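Local coordinates for envelope protein (White spot syndrome virus, PDB 7DDA) that probably helps the virion attach to host cells, its C-terminal domain carrying sulfate sites held responsible for binding heparin, at residues V35-V49 / I82-K96. Sequence-based numbering, arbitrary orientation.
Sequences VIVKADCETGDIDEV and IYKISATDSDSGNTK
Lys84 NZ is gripped twice by the loop that joins strand 30-40 to strand 46-52. It gives one hydrogen bond to the backbone oxygen of Thr43, with NZ 2.7 Å from O. It also forms a salt bridge to Asp45, whose OD1 lies 3.0 Å from NZ and is approached nearly along its C-O bond. The lysine reaches this far because its chain is extended from CG onward; on the way CD runs past Gly44 O at 3.6 Å. Ala87, just past the classic beta bulge at Ile85 and Ser86, sets its CB 3.4 Å from the same Thr43 O, and Gly44, with its positive phi of 83°, lets the chain turn here. The loop itself is held by Asp40, whose OD2 accepts from the backbone N of both Glu42 and Thr43, an Asx motif.

These two hairpins belong to opposite four-stranded antiparallel sheets that pack face to face as a beta sandwich, and the contact runs along one edge of it, where strands 46-52 and 80-89 are the outermost of this chain. Their axes, over residues 46-49 and 82-89, run roughly antiparallel (155° between the N-to-C directions), 8.6 Å apart at closest approach. Deeper in, Ile82 packs against the hydrophobic side of the other hairpin: its CD1 meets Val35 CG1 tip to tip at 3.6 Å, while Val37 slides past it in the opposite direction and Val49 crosses it. Ile46 lays CD1 over the backbone at Ile82 O and Tyr83 CA.

At the far end, Lys96 bends at chi2 (99°) and brings NZ between two acids, Glu42 and Asp89. Glu42 OE2, 3.2 Å from NZ, is met from above its carboxylate plane, and Asp89 OD1 likewise; the shared ammonium probably eases the repulsion between these carboxylates.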
loop_
_atom_site.group_PDB
_atom_site.type_symbol
_atom_site.label_atom_id
_atom_site.label_comp_id
_atom_site.label_asym_id
_atom_site.label_seq_id
_atom_site.Cartn_x
_atom_site.Cartn_y
_atom_site.Cartn_z
ATOM N N VAL A 35 -3.670 1.189 10.652
ATOM C CA VAL A 35 -3.263 0.083 11.509
ATOM C C VAL A 35 -2.834 -1.075 10.611
ATOM O O VAL A 35 -3.609 -1.531 9.756
ATOM C CB VAL A 35 -4.391 -0.322 12.480
ATOM C CG1 VAL A 35 -3.909 -1.363 13.479
ATOM C CG2 VAL A 35 -4.912 0.905 13.212
ATOM N N ILE A 36 -1.600 -1.540 10.797
ATOM C CA ILE A 36 -1.003 -2.599 9.987
ATOM C C ILE A 36 -0.978 -3.868 10.824
ATOM O O ILE A 36 -0.333 -3.918 11.878
ATOM C CB ILE A 36 0.409 -2.217 9.511
ATOM C CG1 ILE A 36 0.396 -0.858 8.806
ATOM C CG2 ILE A 36 0.978 -3.271 8.566
ATOM C CD1 ILE A 36 1.787 -0.401 8.339
ATOM N N VAL A 37 -1.700 -4.886 10.375
ATOM C CA VAL A 37 -1.857 -6.130 11.116
ATOM C C VAL A 37 -1.116 -7.222 10.361
ATOM O O VAL A 37 -1.337 -7.406 9.154
ATOM C CB VAL A 37 -3.338 -6.509 11.293
ATOM C CG1 VAL A 37 -3.466 -7.918 11.897
ATOM C CG2 VAL A 37 -4.068 -5.468 12.128
ATOM N N LYS A 38 -0.240 -7.937 11.075
ATOM C CA LYS A 38 0.434 -9.123 10.570
ATOM C C LYS A 38 -0.239 -10.372 11.140
ATOM O O LYS A 38 -0.308 -10.542 12.365
ATOM C CB LYS A 38 1.919 -9.098 10.931
ATOM C CG LYS A 38 2.630 -10.390 10.559
ATOM C CD LYS A 38 4.120 -10.187 10.337
ATOM C CE LYS A 38 4.913 -10.353 11.603
ATOM N NZ LYS A 38 5.138 -11.790 11.878
ATOM N N ALA A 39 -0.720 -11.247 10.255
ATOM C CA ALA A 39 -1.385 -12.480 10.653
ATOM C C ALA A 39 -0.758 -13.670 9.935
ATOM O O ALA A 39 -0.210 -13.538 8.840
ATOM C CB ALA A 39 -2.884 -12.429 10.347
ATOM N N ASP A 40 -0.865 -14.846 10.542
ATOM C CA ASP A 40 -0.218 -16.028 9.991
ATOM C C ASP A 40 -1.087 -16.689 8.921
ATOM O O ASP A 40 -2.286 -16.891 9.126
ATOM C CB ASP A 40 0.088 -17.021 11.102
ATOM C CG ASP A 40 0.871 -18.194 10.603
ATOM O OD1 ASP A 40 2.111 -18.070 10.500
ATOM O OD2 ASP A 40 0.231 -19.221 10.270
ATOM N N CYS A 41 -0.481 -17.048 7.786
ATOM C CA CYS A 41 -1.275 -17.573 6.673
ATOM C C CYS A 41 -1.834 -18.962 6.935
ATOM O O CYS A 41 -2.784 -19.364 6.262
ATOM C CB CYS A 41 -0.460 -17.619 5.384
ATOM S SG CYS A 41 -0.277 -16.050 4.549
ATOM N N GLU A 42 -1.261 -19.712 7.870
ATOM C CA GLU A 42 -1.699 -21.078 8.123
ATOM C C GLU A 42 -2.727 -21.165 9.241
ATOM O O GLU A 42 -3.744 -21.843 9.091
ATOM C CB GLU A 42 -0.488 -21.962 8.451
ATOM C CG GLU A 42 -0.787 -23.458 8.595
ATOM C CD GLU A 42 -1.940 -23.932 7.701
ATOM O OE1 GLU A 42 -1.829 -23.806 6.456
ATOM O OE2 GLU A 42 -2.944 -24.459 8.246
ATOM N N THR A 43 -2.505 -20.486 10.355
ATOM C CA THR A 43 -3.456 -20.536 11.453
ATOM C C THR A 43 -4.445 -19.381 11.438
ATOM O O THR A 43 -5.517 -19.490 12.048
ATOM C CB THR A 43 -2.696 -20.542 12.779
ATOM O OG1 THR A 43 -2.019 -19.286 12.958
ATOM C CG2 THR A 43 -1.672 -21.680 12.776
ATOM N N GLY A 44 -4.121 -18.285 10.750
ATOM C CA GLY A 44 -4.879 -17.063 10.846
ATOM C C GLY A 44 -4.537 -16.190 12.032
ATOM O O GLY A 44 -5.007 -15.050 12.086
ATOM N N ASP A 45 -3.712 -16.665 12.967
ATOM C CA ASP A 45 -3.476 -15.932 14.205
ATOM C C ASP A 45 -2.801 -14.590 13.952
ATOM O O ASP A 45 -1.946 -14.450 13.077
ATOM C CB ASP A 45 -2.613 -16.751 15.156
ATOM C CG ASP A 45 -3.286 -18.017 15.605
ATOM O OD1 ASP A 45 -4.502 -18.175 15.339
ATOM O OD2 ASP A 45 -2.590 -18.864 16.207
ATOM N N ILE A 46 -3.158 -13.611 14.771
ATOM C CA ILE A 46 -2.597 -12.274 14.654
ATOM C C ILE A 46 -1.252 -12.243 15.366
ATOM O O ILE A 46 -1.163 -12.564 16.551
ATOM C CB ILE A 46 -3.561 -11.222 15.226
ATOM C CG1 ILE A 46 -4.767 -11.082 14.293
ATOM C CG2 ILE A 46 -2.860 -9.895 15.424
ATOM C CD1 ILE A 46 -5.779 -10.078 14.738
ATOM N N ASP A 47 -0.196 -11.874 14.636
ATOM C CA ASP A 47 1.135 -11.778 15.213
ATOM C C ASP A 47 1.453 -10.396 15.756
ATOM O O ASP A 47 2.294 -10.285 16.648
ATOM C CB ASP A 47 2.207 -12.134 14.184
ATOM C CG ASP A 47 2.165 -13.582 13.767
ATOM O OD1 ASP A 47 1.646 -14.412 14.536
ATOM O OD2 ASP A 47 2.676 -13.899 12.667
ATOM N N GLU A 48 0.824 -9.346 15.231
ATOM C CA GLU A 48 1.198 -7.988 15.595
ATOM C C GLU A 48 0.129 -7.017 15.107
ATOM O O GLU A 48 -0.415 -7.182 14.011
ATOM C CB GLU A 48 2.568 -7.607 15.001
ATOM C CG GLU A 48 2.950 -6.169 15.275
ATOM C CD GLU A 48 4.274 -5.774 14.676
ATOM O OE1 GLU A 48 4.353 -5.552 13.458
ATOM O OE2 GLU A 48 5.245 -5.657 15.434
ATOM N N VAL A 49 -0.154 -6.010 15.935
ATOM C CA VAL A 49 -1.039 -4.899 15.613
ATOM C C VAL A 49 -0.213 -3.624 15.726
ATOM O O VAL A 49 0.123 -3.193 16.830
ATOM C CB VAL A 49 -2.265 -4.855 16.535
ATOM C CG1 VAL A 49 -3.181 -3.692 16.164
ATOM C CG2 VAL A 49 -3.014 -6.170 16.451
ATOM N N ILE A 82 -8.834 -5.576 17.027
ATOM C CA ILE A 82 -8.770 -6.374 15.806
ATOM C C ILE A 82 -8.501 -7.820 16.197
ATOM O O ILE A 82 -7.613 -8.096 17.013
ATOM C CB ILE A 82 -7.686 -5.851 14.842
ATOM C CG1 ILE A 82 -7.912 -4.363 14.562
ATOM C CG2 ILE A 82 -7.681 -6.665 13.546
ATOM C CD1 ILE A 82 -6.658 -3.626 14.107
ATOM N N TYR A 83 -9.261 -8.740 15.618
ATOM C CA TYR A 83 -9.247 -10.111 16.107
ATOM C C TYR A 83 -9.560 -11.045 14.955
ATOM O O TYR A 83 -10.293 -10.691 14.021
ATOM C CB TYR A 83 -10.265 -10.333 17.249
ATOM C CG TYR A 83 -11.556 -9.581 17.014
ATOM C CD1 TYR A 83 -12.594 -10.163 16.311
ATOM C CD2 TYR A 83 -11.709 -8.264 17.450
ATOM C CE1 TYR A 83 -13.766 -9.472 16.073
ATOM C CE2 TYR A 83 -12.874 -7.559 17.207
ATOM C CZ TYR A 83 -13.895 -8.172 16.520
ATOM O OH TYR A 83 -15.059 -7.493 16.273
ATOM N N LYS A 84 -8.976 -12.234 15.031
ATOM C CA LYS A 84 -9.339 -13.321 14.142
ATOM C C LYS A 84 -10.745 -13.807 14.462
ATOM O O LYS A 84 -11.061 -14.118 15.612
ATOM C CB LYS A 84 -8.326 -14.452 14.292
ATOM C CG LYS A 84 -8.660 -15.725 13.551
ATOM C CD LYS A 84 -7.605 -16.774 13.861
ATOM C CE LYS A 84 -8.152 -18.171 13.730
ATOM N NZ LYS A 84 -7.131 -19.177 14.163
ATOM N N ILE A 85 -11.607 -13.835 13.456
ATOM C CA ILE A 85 -12.906 -14.468 13.628
ATOM C C ILE A 85 -12.852 -15.935 13.227
ATOM O O ILE A 85 -13.419 -16.790 13.911
ATOM C CB ILE A 85 -13.972 -13.700 12.826
ATOM C CG1 ILE A 85 -14.240 -12.329 13.456
ATOM C CG2 ILE A 85 -15.266 -14.503 12.710
ATOM C CD1 ILE A 85 -15.100 -11.454 12.584
ATOM N N SER A 86 -12.125 -16.259 12.157
ATOM C CA SER A 86 -12.275 -17.569 11.537
ATOM C C SER A 86 -11.143 -17.823 10.538
ATOM O O SER A 86 -10.709 -16.907 9.827
ATOM C CB SER A 86 -13.641 -17.647 10.845
ATOM O OG SER A 86 -13.822 -18.889 10.207
ATOM N N ALA A 87 -10.680 -19.071 10.488
ATOM C CA ALA A 87 -9.708 -19.521 9.491
ATOM C C ALA A 87 -10.093 -20.928 9.075
ATOM O O ALA A 87 -10.023 -21.846 9.893
ATOM C CB ALA A 87 -8.280 -19.499 10.038
ATOM N N THR A 88 -10.481 -21.102 7.811
ATOM C CA THR A 88 -10.962 -22.378 7.304
ATOM C C THR A 88 -10.252 -22.742 6.002
ATOM O O THR A 88 -10.089 -21.905 5.112
ATOM C CB THR A 88 -12.468 -22.339 7.039
ATOM O OG1 THR A 88 -12.720 -21.471 5.931
ATOM C CG2 THR A 88 -13.209 -21.801 8.269
ATOM N N ASP A 89 -9.854 -24.001 5.882
ATOM C CA ASP A 89 -9.399 -24.499 4.598
ATOM C C ASP A 89 -10.591 -24.753 3.696
ATOM O O ASP A 89 -11.687 -25.073 4.160
ATOM C CB ASP A 89 -8.606 -25.796 4.756
ATOM C CG ASP A 89 -7.370 -25.614 5.597
ATOM O OD1 ASP A 89 -6.549 -24.726 5.265
ATOM O OD2 ASP A 89 -7.234 -26.342 6.604
ATOM N N SER A 90 -10.376 -24.588 2.398
ATOM C CA SER A 90 -11.267 -25.226 1.441
ATOM C C SER A 90 -11.042 -26.745 1.479
ATOM O O SER A 90 -9.959 -27.228 1.828
ATOM C CB SER A 90 -11.031 -24.665 0.038
ATOM O OG SER A 90 -9.814 -25.134 -0.509
ATOM N N ASP A 91 -12.083 -27.514 1.140
ATOM C CA ASP A 91 -11.935 -28.970 1.183
ATOM C C ASP A 91 -10.887 -29.461 0.184
ATOM O O ASP A 91 -10.233 -30.485 0.418
ATOM C CB ASP A 91 -13.286 -29.649 0.950
ATOM C CG ASP A 91 -14.121 -29.745 2.222
ATOM O OD1 ASP A 91 -13.579 -30.131 3.279
ATOM O OD2 ASP A 91 -15.320 -29.387 2.175
ATOM N N SER A 92 -10.696 -28.732 -0.922
ATOM C CA SER A 92 -9.551 -28.982 -1.794
ATOM C C SER A 92 -8.224 -28.793 -1.060
ATOM O O SER A 92 -7.224 -29.437 -1.405
ATOM C CB SER A 92 -9.617 -28.065 -3.018
ATOM O OG SER A 92 -9.435 -26.697 -2.669
ATOM N N GLY A 93 -8.194 -27.925 -0.047
ATOM C CA GLY A 93 -6.953 -27.570 0.611
ATOM C C GLY A 93 -6.042 -26.663 -0.187
ATOM O O GLY A 93 -4.914 -26.408 0.241
ATOM N N ASN A 94 -6.485 -26.166 -1.337
ATOM C CA ASN A 94 -5.652 -25.268 -2.121
ATOM C C ASN A 94 -5.837 -23.812 -1.741
ATOM O O ASN A 94 -4.987 -22.982 -2.089
ATOM C CB ASN A 94 -5.949 -25.426 -3.612
ATOM C CG ASN A 94 -5.357 -26.680 -4.180
ATOM O OD1 ASN A 94 -5.993 -27.736 -4.144
ATOM N ND2 ASN A 94 -4.115 -26.588 -4.686
ATOM N N THR A 95 -6.928 -23.480 -1.054
ATOM C CA THR A 95 -7.168 -22.118 -0.620
ATOM C C THR A 95 -7.523 -22.099 0.856
ATOM O O THR A 95 -7.851 -23.112 1.482
ATOM C CB THR A 95 -8.278 -21.416 -1.420
ATOM O OG1 THR A 95 -9.532 -22.091 -1.239
ATOM C CG2 THR A 95 -7.920 -21.357 -2.906
ATOM N N LYS A 96 -7.474 -20.891 1.380
ATOM C CA LYS A 96 -7.609 -20.599 2.788
ATOM C C LYS A 96 -8.544 -19.405 2.878
ATOM O O LYS A 96 -8.413 -18.461 2.088
ATOM C CB LYS A 96 -6.237 -20.251 3.349
ATOM C CG LYS A 96 -6.116 -20.269 4.818
ATOM C CD LYS A 96 -5.495 -21.574 5.221
ATOM C CE LYS A 96 -5.360 -21.628 6.697
ATOM N NZ LYS A 96 -5.587 -22.984 7.240
#